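Local coordinates for auracyanin-A (Chloroflexus aurantiacus, PDB 2AAN), which binds one copper ion and carries electrons, probably as a soluble acceptor for the membrane-bound alternative complex III of a photosynthetic bacterium, at residues V19-G24 with T35-S40; A68-I73 with T118-C123. All coordinates share one frame; numbering follows the deposited sequence.

In the fold
Interactions 1 and 2 use the two faces of one sheet of this cupredoxin beta sandwich. Interaction 1 joins the sheets across the interior; interaction 2 packs helix 67-80 on the outer face of the sheet that also carries 36-39. Their centres are about 17 Å apart. Tyr121, between Leu120 and Ile122, reaches from the strand of interaction 2 into interaction 1 on the face turned from the helix: its CE2 lies 3.7 Å from CD1 of Leu37, and its OH is 3.8 Å from CD1 of Ile23. Interaction 2 runs directly into the copper site through Cys123, whereas in interaction 1 the side chain of Ile23 remains about 11 Å from the metal.

Interaction 1 (V19-G24 with T35-S40); sequences VTIEIG and TELTVS
Ile21 is the side chain on which this contact turns, because its two branches serve different partners on the facing strand. CG2 reaches the fork of Leu37, 3.6 Å from CD2 and 4.0 Å from CD1, while CD1, at the end of the longer branch, meets CG1 of Val39. The division follows from the first torsion: with chi1 at -67°, CG1 stands beside the backbone N and CG2 is anti to it, so that the two branches diverge along the strand. An extended chi2 of 168° then carries CD1 out to Val39. At 3.3 Å, Ile21 CD1 and Val39 CG1 are closer than usual van der Waals contact, whereas the Leu37 side has ordinary spacing. The side chain of Leu37 meets Ile21 at a slant. Further along, Ile23 is extended, and its CD1 comes within 4.3 Å of Leu37 CD1, a looser touch. No hydrogen bond crosses between the segments; the strands run antiparallel with axes 9.5 Å apart, and apolar side chains fill the separation, the principle of a beta sandwich. Strand 19-24 is the edge of one sheet, paired in parallel with 44-50, whose Val45 and Ile47 also touch Ile21 and Ile23. Strand 36-39 edges the other sheet beside 133-138, where Leu136 and Val138 pack on Leu37 and Val39, and Tyr121 of strand 117-122 touches both Ile23 and Leu37.

Interaction 2 (A68-I73 with T118-C123); sequences AEAANI and TYLYIC. With CU (copper (II) ion), chain B.
Ala70 rests its methyl group against Ile122, where 68-73 comes nearest to 118-123. The isoleucine receives it with two carbons: CG2 lies 4.0 Å and CD1 4.1 Å from Ala70 CB. With chi1 at 66°, CG1 is wedged between the backbone N and the carbonyl carbon of its own residue, and from there CD1 also comes 3.7 Å from the carbonyl oxygen of Ala70. The small alanine lets the helix backbone settle this near, the CA atoms of Ala70 and Ile122 being 7.2 Å apart. Packing slackens toward Leu120, whose CD1 is 4.3 Å from Ala70 CB; this leucine is partly exposed, and on the helix Ala68 and Ala71 direct their methyls away from the strand, Ala68 on the exposed side. Ile73 faces the strand too but packs instead on Val63, Ile94 and Leu87. Next along the chain, Cys123 SG binds copper at 2.2 Å, with His58 and His128 as its fellow ligands and Met132 as the remaining member of the site. No hydrogen bond crosses the contact, and the one polar atom met is the backbone O of Ala70; dispersion and shape alone therefore hold these segments together, and metal chemistry begins only at Cys123.

Interaction 1 (V19-G24 with T35-S40)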
loop_
_atom_site.group_PDB
_atom_site.type_symbol
_atom_site.label_atom_id
_atom_site.label_comp_id
_atom_site.label_asym_id
_atom_site.label_seq_id
_atom_site.Cartn_x
_atom_site.Cartn_y
_atom_site.Cartn_z
ATOM N N VAL A 19 -6.019 -1.066 16.128
ATOM C CA VAL A 19 -7.115 -1.380 15.229
ATOM C C VAL A 19 -6.633 -2.096 13.984
ATOM O O VAL A 19 -5.461 -2.003 13.583
ATOM C CB VAL A 19 -7.852 -0.128 14.765
ATOM C CG1 VAL A 19 -8.518 0.551 15.937
ATOM C CG2 VAL A 19 -6.901 0.832 13.963
ATOM N N THR A 20 -7.529 -2.864 13.401
ATOM C CA THR A 20 -7.282 -3.425 12.108
ATOM C C THR A 20 -8.122 -2.610 11.135
ATOM O O THR A 20 -9.266 -2.284 11.405
ATOM C CB THR A 20 -7.667 -4.907 12.010
ATOM O OG1 THR A 20 -6.792 -5.687 12.830
ATOM C CG2 THR A 20 -7.562 -5.403 10.573
ATOM N N ILE A 21 -7.544 -2.286 10.003
ATOM C CA ILE A 21 -8.296 -1.696 8.910
ATOM C C ILE A 21 -8.309 -2.717 7.774
ATOM O O ILE A 21 -7.258 -3.180 7.316
ATOM C CB ILE A 21 -7.691 -0.391 8.437
ATOM C CG1 ILE A 21 -7.811 0.664 9.523
ATOM C CG2 ILE A 21 -8.398 0.072 7.166
ATOM C CD1 ILE A 21 -6.979 1.871 9.235
ATOM N N GLU A 22 -9.515 -3.086 7.347
ATOM C CA GLU A 22 -9.688 -4.037 6.254
ATOM C C GLU A 22 -9.637 -3.268 4.952
ATOM O O GLU A 22 -10.263 -2.239 4.819
ATOM C CB GLU A 22 -11.043 -4.719 6.323
ATOM C CG GLU A 22 -11.486 -5.148 7.679
ATOM C CD GLU A 22 -10.912 -6.452 8.086
ATOM O OE1 GLU A 22 -11.197 -6.854 9.233
ATOM O OE2 GLU A 22 -10.194 -7.087 7.283
ATOM N N ILE A 23 -8.894 -3.770 3.986
ATOM C CA ILE A 23 -8.924 -3.163 2.659
ATOM C C ILE A 23 -8.653 -4.244 1.670
ATOM O O ILE A 23 -8.047 -5.253 2.008
ATOM C CB ILE A 23 -7.919 -1.979 2.533
ATOM C CG1 ILE A 23 -8.064 -1.259 1.200
ATOM C CG2 ILE A 23 -6.481 -2.445 2.799
ATOM C CD1 ILE A 23 -7.315 0.043 1.140
ATOM N N GLY A 24 -9.116 -4.054 0.440
ATOM C CA GLY A 24 -8.876 -5.073 -0.557
ATOM C C GLY A 24 -8.753 -4.459 -1.921
ATOM O O GLY A 24 -8.792 -3.256 -2.072
ATOM N N THR A 35 -10.617 4.146 -0.933
ATOM C CA THR A 35 -9.703 5.168 -1.434
ATOM C C THR A 35 -9.355 6.156 -0.350
ATOM O O THR A 35 -8.522 7.039 -0.561
ATOM C CB THR A 35 -10.236 5.971 -2.645
ATOM O OG1 THR A 35 -11.506 6.564 -2.342
ATOM C CG2 THR A 35 -10.297 5.103 -3.862
ATOM N N GLU A 36 -9.938 5.964 0.814
ATOM C CA GLU A 36 -9.405 6.634 1.942
ATOM C C GLU A 36 -9.616 6.010 3.303
ATOM O O GLU A 36 -10.638 5.405 3.577
ATOM C CB GLU A 36 -9.784 8.086 1.907
ATOM C CG GLU A 36 -11.065 8.353 2.582
ATOM C CD GLU A 36 -10.957 9.503 3.538
ATOM O OE1 GLU A 36 -10.284 10.485 3.195
ATOM O OE2 GLU A 36 -11.578 9.419 4.612
ATOM N N LEU A 37 -8.586 6.163 4.113
ATOM C CA LEU A 37 -8.507 5.615 5.470
ATOM C C LEU A 37 -8.130 6.726 6.413
ATOM O O LEU A 37 -7.378 7.605 6.038
ATOM C CB LEU A 37 -7.441 4.529 5.528
ATOM C CG LEU A 37 -7.553 3.403 4.506
ATOM C CD1 LEU A 37 -6.355 2.453 4.610
ATOM C CD2 LEU A 37 -8.878 2.635 4.643
ATOM N N THR A 38 -8.707 6.720 7.613
ATOM C CA THR A 38 -8.408 7.718 8.611
ATOM C C THR A 38 -7.996 7.008 9.875
ATOM O O THR A 38 -8.666 6.078 10.308
ATOM C CB THR A 38 -9.612 8.599 8.926
ATOM O OG1 THR A 38 -10.055 9.231 7.732
ATOM C CG2 THR A 38 -9.220 9.685 9.921
ATOM N N VAL A 39 -6.859 7.429 10.421
ATOM C CA VAL A 39 -6.349 6.896 11.672
ATOM C C VAL A 39 -5.860 8.086 12.490
ATOM O O VAL A 39 -5.857 9.219 11.989
ATOM C CB VAL A 39 -5.216 5.859 11.454
ATOM C CG1 VAL A 39 -5.764 4.625 10.700
ATOM C CG2 VAL A 39 -4.025 6.457 10.704
ATOM N N SER A 40 -5.434 7.818 13.723
ATOM C CA SER A 40 -4.823 8.839 14.604
ATOM C C SER A 40 -3.320 8.687 14.590
ATOM O O SER A 40 -2.820 7.580 14.487
ATOM C CB SER A 40 -5.310 8.677 16.049
ATOM O OG SER A 40 -6.705 8.441 16.078
#

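Interaction 2 (A68-I73 with T118-C123)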
loop_
_atom_site.group_PDB
_atom_site.type_symbol
_atom_site.label_atom_id
_atom_site.label_comp_id
_atom_site.label_asym_id
_atom_site.label_seq_id
_atom_site.Cartn_x
_atom_site.Cartn_y
_atom_site.Cartn_z
ATOM N N ALA A 68 4.707 12.359 -7.164
ATOM C CA ALA A 68 6.044 12.180 -7.764
ATOM C C ALA A 68 6.898 11.123 -7.029
ATOM O O ALA A 68 7.587 10.284 -7.646
ATOM C CB ALA A 68 6.765 13.521 -7.792
ATOM N N GLU A 69 6.851 11.120 -5.706
ATOM C CA GLU A 69 7.626 10.131 -4.985
ATOM C C GLU A 69 6.993 8.742 -5.218
ATOM O O GLU A 69 7.710 7.768 -5.411
ATOM C CB GLU A 69 7.765 10.488 -3.513
ATOM C CG GLU A 69 8.701 9.558 -2.748
ATOM C CD GLU A 69 10.051 9.327 -3.460
ATOM O OE1 GLU A 69 10.659 10.307 -3.947
ATOM O OE2 GLU A 69 10.484 8.154 -3.566
ATOM N N ALA A 70 5.656 8.671 -5.247
ATOM C CA ALA A 70 4.928 7.420 -5.558
ATOM C C ALA A 70 5.334 6.859 -6.925
ATOM O O ALA A 70 5.605 5.654 -7.081
ATOM C CB ALA A 70 3.418 7.672 -5.533
ATOM N N ALA A 71 5.358 7.725 -7.927
ATOM C CA ALA A 71 5.690 7.271 -9.267
ATOM C C ALA A 71 7.130 6.756 -9.341
ATOM O O ALA A 71 7.423 5.735 -9.997
ATOM C CB ALA A 71 5.489 8.380 -10.269
ATOM N N ASN A 72 8.029 7.465 -8.672
ATOM C CA ASN A 72 9.425 7.040 -8.567
ATOM C C ASN A 72 9.569 5.648 -7.929
ATOM O O ASN A 72 10.314 4.807 -8.431
ATOM C CB ASN A 72 10.225 8.106 -7.804
ATOM C CG ASN A 72 11.679 7.696 -7.553
ATOM O OD1 ASN A 72 12.043 7.320 -6.425
ATOM N ND2 ASN A 72 12.517 7.774 -8.595
ATOM N N ILE A 73 8.867 5.419 -6.820
ATOM C CA ILE A 73 8.913 4.146 -6.135
ATOM C C ILE A 73 8.346 3.040 -7.020
ATOM O O ILE A 73 9.019 2.029 -7.296
ATOM C CB ILE A 73 8.164 4.212 -4.779
ATOM C CG1 ILE A 73 8.956 5.069 -3.812
ATOM C CG2 ILE A 73 7.969 2.820 -4.212
ATOM C CD1 ILE A 73 8.189 5.506 -2.646
ATOM N N THR A 118 -1.564 13.806 5.578
ATOM C CA THR A 118 -2.142 12.870 4.621
ATOM C C THR A 118 -1.015 12.210 3.851
ATOM O O THR A 118 0.005 12.825 3.565
ATOM C CB THR A 118 -3.160 13.540 3.665
ATOM O OG1 THR A 118 -2.492 14.511 2.862
ATOM C CG2 THR A 118 -4.237 14.229 4.465
ATOM N N TYR A 119 -1.187 10.931 3.562
ATOM C CA TYR A 119 -0.140 10.120 2.953
ATOM C C TYR A 119 -0.774 9.335 1.835
ATOM O O TYR A 119 -1.947 9.050 1.873
ATOM C CB TYR A 119 0.431 9.158 3.999
ATOM C CG TYR A 119 1.054 9.879 5.187
ATOM C CD1 TYR A 119 2.427 10.130 5.227
ATOM C CD2 TYR A 119 0.269 10.309 6.256
ATOM C CE1 TYR A 119 3.007 10.799 6.307
ATOM C CE2 TYR A 119 0.834 10.988 7.350
ATOM C CZ TYR A 119 2.199 11.217 7.371
ATOM O OH TYR A 119 2.751 11.871 8.440
ATOM N N LEU A 120 0.001 8.988 0.837
ATOM C CA LEU A 120 -0.517 8.136 -0.240
ATOM C C LEU A 120 -0.221 6.698 0.071
ATOM O O LEU A 120 0.833 6.392 0.625
ATOM C CB LEU A 120 0.147 8.481 -1.570
ATOM C CG LEU A 120 -0.128 9.869 -2.104
ATOM C CD1 LEU A 120 0.800 10.192 -3.275
ATOM C CD2 LEU A 120 -1.569 10.043 -2.516
ATOM N N TYR A 121 -1.170 5.822 -0.252
ATOM C CA TYR A 121 -0.873 4.422 -0.356
ATOM C C TYR A 121 -1.092 4.012 -1.789
ATOM O O TYR A 121 -1.947 4.571 -2.454
ATOM C CB TYR A 121 -1.646 3.550 0.653
ATOM C CG TYR A 121 -3.156 3.667 0.675
ATOM C CD1 TYR A 121 -3.937 2.986 -0.253
ATOM C CD2 TYR A 121 -3.812 4.404 1.664
ATOM C CE1 TYR A 121 -5.318 3.047 -0.205
ATOM C CE2 TYR A 121 -5.183 4.463 1.718
ATOM C CZ TYR A 121 -5.943 3.802 0.775
ATOM O OH TYR A 121 -7.328 3.871 0.791
ATOM N N ILE A 122 -0.211 3.127 -2.262
ATOM C CA ILE A 122 -0.136 2.715 -3.650
ATOM C C ILE A 122 0.147 1.220 -3.722
ATOM O O ILE A 122 0.528 0.583 -2.740
ATOM C CB ILE A 122 0.961 3.465 -4.453
ATOM C CG1 ILE A 122 2.383 3.116 -3.943
ATOM C CG2 ILE A 122 0.757 4.959 -4.342
ATOM C CD1 ILE A 122 3.521 3.679 -4.763
ATOM N N CYS A 123 -0.075 0.663 -4.904
ATOM C CA CYS A 123 0.408 -0.688 -5.197
ATOM C C CYS A 123 1.534 -0.538 -6.198
ATOM O O CYS A 123 1.363 0.178 -7.170
ATOM C CB CYS A 123 -0.702 -1.513 -5.793
ATOM S SG CYS A 123 -0.207 -3.117 -6.461
HETATM CU CU CU B . -1.941 -3.945 -7.572
#